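Local coordinates for protein endo-beta-1,4-glucanase (cellulase B) (Bacillus halodurans, PDB 4V2X) that hydrolyses beta-glucans, probably including xyloglucan, with a family 5 glycoside hydrolase module followed by an immunoglobulin-like module and a CBM46 carbohydrate-binding module, at residues V271-F276 with K294-E299; Y286-E291 with Q334-K339; R387-E392 with L411-N416. One frame throughout, in Å; residues are numbered along the deposited sequence. Where two conformers were deposited one is given.

Interaction 1: residues V271-F276 with K294-E299; sequences VHYYGF and KQEIIE
Two aromatic rings, those of Y273 and F276, present their edges to the carboxylate of E296. E296 OE1 lies near the plane of the Y273 ring and accepts a hydrogen bond from Y273 OH (2.6 Å) on its anti lone pair, the one away from OE2; E296 OE2 lies in the plane of the F276 ring, 3.6 Å from F276 CD1. The carboxylate stands steeply to both rings, 79° from that of Y273. One face of the Y273 ring is roofed toward its rim by G275 N, and I297 CG1 approaches the Y273 ring obliquely, 3.7 Å from its CE2. E296 reaches this spot because CG is anti to the backbone N (chi1 -171°) and the chain beyond is extended, a length that glutamate supplies. A water donates to E296 OE1 (2.8 Å) and to G275 O, tying the carboxylate to the loop backbone. G275 holds a conformation in which a CB would strike the preceding carbonyl. The contact joins the end of strand 267-273 to helix 291-309 in the (beta/alpha)8 barrel; L317 of strand 315-320 flanks Y273, while F340 and F343 of helix 334-350 pack on I297.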
# COMPACT_ATOMS: atom_id res chain seq x y z
N VAL A 271 -11.98 -6.79 -13.80
CA VAL A 271 -11.51 -8.12 -13.47
C VAL A 271 -11.84 -9.01 -14.65
O VAL A 271 -12.63 -8.62 -15.52
CB VAL A 271 -12.16 -8.67 -12.18
CG1 VAL A 271 -11.78 -7.81 -10.98
CG2 VAL A 271 -13.67 -8.78 -12.31
N HIS A 272 -11.23 -10.19 -14.70
CA HIS A 272 -11.53 -11.20 -15.72
C HIS A 272 -11.99 -12.47 -15.02
O HIS A 272 -11.74 -12.66 -13.82
CB HIS A 272 -10.30 -11.52 -16.54
CG HIS A 272 -9.80 -10.37 -17.36
ND1 HIS A 272 -8.63 -10.43 -18.08
CD2 HIS A 272 -10.32 -9.14 -17.59
CE1 HIS A 272 -8.45 -9.29 -18.71
NE2 HIS A 272 -9.46 -8.49 -18.43
N TYR A 273 -12.65 -13.36 -15.76
CA TYR A 273 -13.15 -14.59 -15.15
C TYR A 273 -13.31 -15.71 -16.17
O TYR A 273 -13.98 -15.55 -17.19
CB TYR A 273 -14.49 -14.35 -14.43
CG TYR A 273 -14.87 -15.52 -13.55
CD1 TYR A 273 -14.20 -15.76 -12.36
CD2 TYR A 273 -15.88 -16.41 -13.93
CE1 TYR A 273 -14.52 -16.84 -11.56
CE2 TYR A 273 -16.21 -17.48 -13.13
CZ TYR A 273 -15.53 -17.70 -11.95
OH TYR A 273 -15.85 -18.79 -11.17
N TYR A 274 -12.68 -16.85 -15.87
CA TYR A 274 -12.66 -17.98 -16.79
C TYR A 274 -13.16 -19.30 -16.17
O TYR A 274 -12.98 -20.37 -16.73
CB TYR A 274 -11.26 -18.13 -17.39
CG TYR A 274 -11.00 -17.10 -18.46
CD1 TYR A 274 -11.40 -17.32 -19.77
CD2 TYR A 274 -10.37 -15.89 -18.16
CE1 TYR A 274 -11.18 -16.38 -20.76
CE2 TYR A 274 -10.15 -14.94 -19.15
CZ TYR A 274 -10.55 -15.20 -20.45
OH TYR A 274 -10.33 -14.29 -21.45
N GLY A 275 -13.85 -19.18 -15.04
CA GLY A 275 -14.53 -20.32 -14.41
C GLY A 275 -13.68 -21.01 -13.36
O GLY A 275 -12.45 -20.89 -13.35
N PHE A 276 -14.36 -21.73 -12.47
CA PHE A 276 -13.70 -22.59 -11.49
C PHE A 276 -12.71 -23.48 -12.23
O PHE A 276 -13.07 -24.17 -13.19
CB PHE A 276 -14.75 -23.41 -10.74
CG PHE A 276 -14.20 -24.47 -9.83
CD1 PHE A 276 -13.41 -24.15 -8.74
CD2 PHE A 276 -14.51 -25.81 -10.05
CE1 PHE A 276 -12.93 -25.14 -7.89
CE2 PHE A 276 -14.04 -26.80 -9.21
CZ PHE A 276 -13.24 -26.46 -8.13
N LYS A 294 -20.55 -23.10 -9.26
CA LYS A 294 -21.62 -22.16 -8.93
C LYS A 294 -21.21 -21.27 -7.76
O LYS A 294 -21.38 -20.05 -7.81
CB LYS A 294 -22.91 -22.91 -8.57
CG LYS A 294 -23.59 -23.54 -9.78
CD LYS A 294 -24.73 -24.46 -9.37
CE LYS A 294 -25.35 -25.12 -10.59
NZ LYS A 294 -26.28 -26.21 -10.20
N GLN A 295 -20.66 -21.88 -6.72
CA GLN A 295 -20.27 -21.12 -5.53
C GLN A 295 -19.11 -20.18 -5.80
O GLN A 295 -19.06 -19.10 -5.20
CB GLN A 295 -19.94 -22.05 -4.36
CG GLN A 295 -21.18 -22.65 -3.72
CD GLN A 295 -22.19 -21.59 -3.29
OE1 GLN A 295 -21.82 -20.58 -2.69
NE2 GLN A 295 -23.46 -21.82 -3.62
N GLU A 296 -18.18 -20.56 -6.67
CA GLU A 296 -17.09 -19.65 -6.99
C GLU A 296 -17.62 -18.36 -7.61
O GLU A 296 -17.16 -17.27 -7.28
CB GLU A 296 -16.04 -20.27 -7.89
CG GLU A 296 -14.82 -19.37 -8.01
CD GLU A 296 -13.71 -19.93 -8.86
OE1 GLU A 296 -13.71 -19.65 -10.08
OE2 GLU A 296 -12.82 -20.62 -8.31
N ILE A 297 -18.57 -18.50 -8.54
CA ILE A 297 -19.19 -17.35 -9.19
C ILE A 297 -19.90 -16.45 -8.18
O ILE A 297 -19.69 -15.24 -8.16
CB ILE A 297 -20.18 -17.81 -10.29
CG1 ILE A 297 -19.39 -18.32 -11.50
CG2 ILE A 297 -21.11 -16.68 -10.72
CD1 ILE A 297 -20.21 -19.16 -12.46
N ILE A 298 -20.71 -17.06 -7.32
CA ILE A 298 -21.45 -16.29 -6.33
C ILE A 298 -20.48 -15.56 -5.39
O ILE A 298 -20.62 -14.36 -5.18
CB ILE A 298 -22.45 -17.16 -5.53
CG1 ILE A 298 -23.58 -17.64 -6.46
CG2 ILE A 298 -23.03 -16.39 -4.36
CD1 ILE A 298 -24.40 -18.78 -5.90
N GLU A 299 -19.49 -16.28 -4.87
CA GLU A 299 -18.57 -15.71 -3.89
C GLU A 299 -17.72 -14.61 -4.52
O GLU A 299 -17.58 -13.53 -3.94
CB GLU A 299 -17.67 -16.78 -3.29
CG GLU A 299 -18.42 -17.75 -2.38
CD GLU A 299 -17.58 -18.93 -1.93
OE1 GLU A 299 -16.41 -19.07 -2.37
OE2 GLU A 299 -18.10 -19.73 -1.12
O HOH W 1 -11.42 -18.78 -11.44

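Interaction 2: residues Y286-E291 with Q334-K339; sequences YTRFEE and QGEKLK
A salt-bridge network of R288, E336 and K339 fastens the loop before helix 291-309 to the first turns of helix 334-350 in the family 5 catalytic barrel. E336 is its hub. OE1 receives the backbone N of F289 on its anti lone pair, F289 N to E336 OE1 2.8 Å, while E336 OE2 is gripped by two cations from opposite faces of the carboxylate plane: R288 NH1 at 3.0 Å from OE2 and K339 NZ at 2.8 Å from it. The R288 bond lies in the guanidinium plane, yet that plane stands 84° from the carboxylate. The bend at chi2 (-58°) turns the E336 carboxylate back toward the loop, where its two oxygens serve F289 N and the cations separately. The two cations probably stabilise the carboxylate as an anion; R288 NH1 also bonds S393 OG. A water donates to F289 O (2.8 Å) and accepts only weakly from K339 NZ. Beside the charged groups, CD2 of the F289 ring meets K339 CB at 3.8 Å, an apolar use of the lysine's base. F289 then packs edge-to-face with F343 further along helix 334-350 and against K294 of helix 291-309, while W473 of strand 473-480 covers K339 from the adjoining module.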
# COMPACT_ATOMS: atom_id res chain seq x y z
N TYR A 286 -14.28 -32.90 -12.87
CA TYR A 286 -15.26 -31.80 -12.94
C TYR A 286 -15.77 -31.65 -14.36
O TYR A 286 -15.49 -30.68 -15.05
CB TYR A 286 -14.66 -30.49 -12.40
CG TYR A 286 -14.52 -30.53 -10.90
CD1 TYR A 286 -15.58 -30.15 -10.08
CD2 TYR A 286 -13.36 -30.99 -10.30
CE1 TYR A 286 -15.48 -30.21 -8.70
CE2 TYR A 286 -13.24 -31.05 -8.93
CZ TYR A 286 -14.30 -30.66 -8.13
OH TYR A 286 -14.20 -30.72 -6.77
N THR A 287 -16.54 -32.65 -14.77
CA THR A 287 -17.15 -32.70 -16.09
C THR A 287 -18.51 -32.01 -16.10
O THR A 287 -19.01 -31.64 -17.16
CB THR A 287 -17.34 -34.16 -16.51
OG1 THR A 287 -18.12 -34.85 -15.53
CG2 THR A 287 -15.98 -34.84 -16.66
N ARG A 288 -19.11 -31.86 -14.92
CA ARG A 288 -20.40 -31.17 -14.78
C ARG A 288 -20.19 -29.78 -14.19
O ARG A 288 -19.26 -29.57 -13.40
CB ARG A 288 -21.32 -31.95 -13.86
CG ARG A 288 -21.69 -33.34 -14.35
CD ARG A 288 -22.96 -33.31 -15.16
NE ARG A 288 -23.53 -34.64 -15.38
CZ ARG A 288 -24.48 -34.91 -16.27
NH1 ARG A 288 -24.98 -33.95 -17.04
NH2 ARG A 288 -24.93 -36.16 -16.40
N PHE A 289 -21.08 -28.87 -14.56
CA PHE A 289 -21.21 -27.57 -13.92
C PHE A 289 -21.96 -27.78 -12.61
O PHE A 289 -23.17 -27.98 -12.60
CB PHE A 289 -21.97 -26.61 -14.84
CG PHE A 289 -22.20 -25.25 -14.25
CD1 PHE A 289 -21.12 -24.44 -13.91
CD2 PHE A 289 -23.49 -24.77 -14.04
CE1 PHE A 289 -21.32 -23.19 -13.35
CE2 PHE A 289 -23.69 -23.51 -13.49
CZ PHE A 289 -22.61 -22.72 -13.15
N GLU A 290 -21.23 -27.77 -11.50
CA GLU A 290 -21.78 -28.20 -10.21
C GLU A 290 -21.53 -27.15 -9.11
O GLU A 290 -21.22 -26.00 -9.41
CB GLU A 290 -21.28 -29.62 -9.87
CG GLU A 290 -19.78 -29.86 -9.94
CD GLU A 290 -18.99 -28.94 -9.04
OE1 GLU A 290 -18.82 -29.29 -7.85
OE2 GLU A 290 -18.56 -27.87 -9.51
N GLU A 291 -21.70 -27.55 -7.85
CA GLU A 291 -21.69 -26.61 -6.73
C GLU A 291 -20.40 -25.80 -6.58
O GLU A 291 -20.45 -24.64 -6.21
CB GLU A 291 -22.02 -27.33 -5.41
CG GLU A 291 -21.10 -28.47 -5.01
CD GLU A 291 -21.54 -29.84 -5.51
OE1 GLU A 291 -22.26 -29.92 -6.54
OE2 GLU A 291 -21.17 -30.84 -4.87
N GLN A 334 -21.33 -29.94 -23.82
CA GLN A 334 -22.14 -28.84 -24.35
C GLN A 334 -23.24 -28.33 -23.40
O GLN A 334 -23.38 -27.12 -23.23
CB GLN A 334 -22.76 -29.24 -25.69
CG GLN A 334 -23.56 -28.15 -26.38
CD GLN A 334 -22.73 -26.98 -26.87
OE1 GLN A 334 -21.51 -26.93 -26.67
NE2 GLN A 334 -23.39 -26.02 -27.52
N GLY A 335 -24.01 -29.24 -22.81
CA GLY A 335 -25.06 -28.84 -21.87
C GLY A 335 -24.49 -28.13 -20.65
O GLY A 335 -25.04 -27.13 -20.18
N GLU A 336 -23.38 -28.65 -20.16
CA GLU A 336 -22.73 -28.07 -18.97
C GLU A 336 -22.15 -26.70 -19.30
O GLU A 336 -22.18 -25.78 -18.48
CB GLU A 336 -21.68 -29.04 -18.43
CG GLU A 336 -22.25 -30.43 -18.13
CD GLU A 336 -23.40 -30.41 -17.13
OE1 GLU A 336 -23.25 -29.79 -16.06
OE2 GLU A 336 -24.46 -31.02 -17.42
N LYS A 337 -21.62 -26.56 -20.51
CA LYS A 337 -21.12 -25.29 -21.02
C LYS A 337 -22.24 -24.25 -21.03
O LYS A 337 -22.06 -23.12 -20.57
CB LYS A 337 -20.57 -25.48 -22.43
CG LYS A 337 -20.03 -24.23 -23.09
CD LYS A 337 -19.91 -24.40 -24.60
CE LYS A 337 -19.00 -25.56 -24.98
NZ LYS A 337 -18.94 -25.70 -26.46
N LEU A 338 -23.40 -24.65 -21.55
CA LEU A 338 -24.53 -23.74 -21.64
C LEU A 338 -24.99 -23.31 -20.26
O LEU A 338 -25.28 -22.13 -20.05
CB LEU A 338 -25.69 -24.40 -22.39
CG LEU A 338 -25.44 -24.72 -23.86
CD1 LEU A 338 -26.63 -25.49 -24.41
CD2 LEU A 338 -25.18 -23.48 -24.67
N LYS A 339 -25.03 -24.24 -19.31
CA LYS A 339 -25.48 -23.90 -17.96
C LYS A 339 -24.49 -22.96 -17.26
O LYS A 339 -24.92 -22.08 -16.54
CB LYS A 339 -25.73 -25.16 -17.13
CG LYS A 339 -26.97 -25.91 -17.59
CD LYS A 339 -27.23 -27.16 -16.78
CE LYS A 339 -26.28 -28.28 -17.15
NZ LYS A 339 -26.67 -29.57 -16.52
O HOH W 2 -24.96 -30.30 -14.05
O HOH W 3 -25.55 -27.71 -13.96

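Interaction 3: residues R387-E392 with L411-N416; sequences RSSVAE and LQLHGN
Backbone pairing sets the register: V390 and Q412 form an antiparallel hydrogen-bonded pair, with V390 N to Q412 O at 3.0 Å and Q412 N to V390 O at 2.7 Å, and A391 faces L411 as the next, non-hydrogen-bonded pair. Small A391 suits that close pairing, its CB resting on L411 CD2. Beyond the strands, side chains bond to backbone around the type I' turn L413-N416, where G415 adopts backbone angles at which a CB would be jammed against the preceding carbonyl. S389 OG donates to L413 O at 2.7 Å and accepts from N416 ND2 at 3.1 Å; the same amide nitrogen donates almost straight, at 173°, to R387 O from above its carbonyl plane. H414 ND1 donates to S388 O, 2.8 Å away and close to the ring plane. The R387 guanidinium stacks flat on the H414 ring, centres 3.6 Å apart and planes at 14°, with NH2 over the rim, while Q412 O lies above the opposite face. H414 CG, anti to the carbonyl carbon (chi1 -69°), puts the ring between them. Replacing H414 with an alanine would probably leave S388 O without its donor and R387 without the flat surface it rests on. The contact forms the edge of an antiparallel sheet in the immunoglobulin-like (X2-family) module, packed against two helices of the catalytic module: R387 NH2 makes a salt bridge with E342 of helix 334-350, V390 faces M379 of helix 374-385, and S389 and L413 meet F467 of strand 458-467.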
# COMPACT_ATOMS: atom_id res chain seq x y z
N ARG A 387 -33.35 -15.27 -17.39
CA ARG A 387 -32.91 -16.65 -17.21
C ARG A 387 -33.56 -17.60 -18.18
O ARG A 387 -34.70 -17.41 -18.60
CB ARG A 387 -33.18 -17.12 -15.78
CG ARG A 387 -32.47 -16.28 -14.73
CD ARG A 387 -32.15 -17.11 -13.49
NE ARG A 387 -31.10 -18.10 -13.74
CZ ARG A 387 -30.52 -18.84 -12.79
NH1 ARG A 387 -30.90 -18.74 -11.52
NH2 ARG A 387 -29.56 -19.70 -13.12
N SER A 388 -32.80 -18.63 -18.54
CA SER A 388 -33.31 -19.73 -19.35
C SER A 388 -33.41 -20.99 -18.50
O SER A 388 -32.60 -21.23 -17.60
CB SER A 388 -32.41 -19.98 -20.55
OG SER A 388 -32.38 -18.88 -21.44
N SER A 389 -34.41 -21.80 -18.82
CA SER A 389 -34.59 -23.08 -18.16
C SER A 389 -33.57 -24.04 -18.74
O SER A 389 -33.29 -24.01 -19.95
CB SER A 389 -36.00 -23.59 -18.41
OG SER A 389 -36.94 -22.63 -17.97
N VAL A 390 -33.02 -24.88 -17.88
CA VAL A 390 -32.00 -25.85 -18.29
C VAL A 390 -32.38 -27.21 -17.73
O VAL A 390 -33.43 -27.36 -17.11
CB VAL A 390 -30.60 -25.41 -17.83
CG1 VAL A 390 -30.24 -24.06 -18.45
CG2 VAL A 390 -30.51 -25.31 -16.31
N ALA A 391 -31.54 -28.21 -17.96
CA ALA A 391 -31.83 -29.56 -17.49
C ALA A 391 -30.57 -30.27 -17.04
O ALA A 391 -29.46 -29.79 -17.28
CB ALA A 391 -32.54 -30.35 -18.59
N GLU A 392 -30.76 -31.40 -16.37
CA GLU A 392 -29.64 -32.19 -15.87
C GLU A 392 -28.62 -32.51 -16.96
O GLU A 392 -27.42 -32.56 -16.69
CB GLU A 392 -30.14 -33.49 -15.21
CG GLU A 392 -30.87 -34.44 -16.14
CD GLU A 392 -31.29 -35.72 -15.44
OE1 GLU A 392 -32.33 -35.70 -14.76
OE2 GLU A 392 -30.58 -36.73 -15.58
N LEU A 411 -35.56 -30.83 -14.88
CA LEU A 411 -35.38 -29.49 -15.40
C LEU A 411 -35.08 -28.56 -14.24
O LEU A 411 -35.47 -28.81 -13.11
CB LEU A 411 -36.66 -29.00 -16.07
CG LEU A 411 -37.26 -29.82 -17.21
CD1 LEU A 411 -38.51 -29.12 -17.73
CD2 LEU A 411 -36.25 -30.05 -18.32
N GLN A 412 -34.37 -27.49 -14.54
CA GLN A 412 -34.23 -26.37 -13.63
C GLN A 412 -34.94 -25.20 -14.31
O GLN A 412 -34.38 -24.56 -15.21
CB GLN A 412 -32.76 -26.08 -13.34
CG GLN A 412 -32.07 -27.16 -12.51
CD GLN A 412 -31.67 -28.40 -13.31
OE1 GLN A 412 -31.03 -28.30 -14.36
NE2 GLN A 412 -32.04 -29.57 -12.80
N LEU A 413 -36.18 -24.94 -13.91
CA LEU A 413 -37.04 -24.00 -14.63
C LEU A 413 -36.59 -22.54 -14.52
O LEU A 413 -36.85 -21.75 -15.43
CB LEU A 413 -38.50 -24.16 -14.19
CG LEU A 413 -39.17 -25.45 -14.67
CD1 LEU A 413 -40.53 -25.62 -14.01
CD2 LEU A 413 -39.29 -25.49 -16.19
N HIS A 414 -35.91 -22.19 -13.43
CA HIS A 414 -35.38 -20.83 -13.25
C HIS A 414 -36.48 -19.78 -13.42
O HIS A 414 -36.26 -18.71 -13.99
CB HIS A 414 -34.22 -20.55 -14.24
CG HIS A 414 -32.98 -21.33 -13.95
ND1 HIS A 414 -32.07 -21.67 -14.93
CD2 HIS A 414 -32.48 -21.82 -12.79
CE1 HIS A 414 -31.07 -22.34 -14.39
NE2 HIS A 414 -31.30 -22.45 -13.09
N GLY A 415 -37.68 -20.10 -12.92
CA GLY A 415 -38.80 -19.15 -12.95
C GLY A 415 -39.65 -19.15 -14.21
O GLY A 415 -40.61 -18.38 -14.31
N ASN A 416 -39.32 -20.02 -15.17
CA ASN A 416 -40.09 -20.11 -16.41
C ASN A 416 -41.08 -21.26 -16.37
O ASN A 416 -41.07 -22.06 -15.44
CB ASN A 416 -39.16 -20.29 -17.60
CG ASN A 416 -38.11 -19.20 -17.68
OD1 ASN A 416 -38.37 -18.04 -17.34
ND2 ASN A 416 -36.92 -19.57 -18.13
O HOH W 4 -36.63 -15.82 -17.73

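From the N terminus, interaction 1 closes a short loop between barrel strand 267-273 and helix 291-309, with helix 277-281 inside it. Interaction 2 opens within that loop and closes beyond it, on helix 334-350, so the two cross, and they also touch where F276 packs on Y286. Interaction 3 follows both in series, joining two neighbouring strands of the X2-family module. It lies about 20 Å from interaction 1, centre to centre, without touching it, but meets interaction 2 through a probable hydrogen bond from K339 NZ to A391 O, 2.9 Å long. Interaction 2 therefore links the barrel's helices to the immunoglobulin-like module.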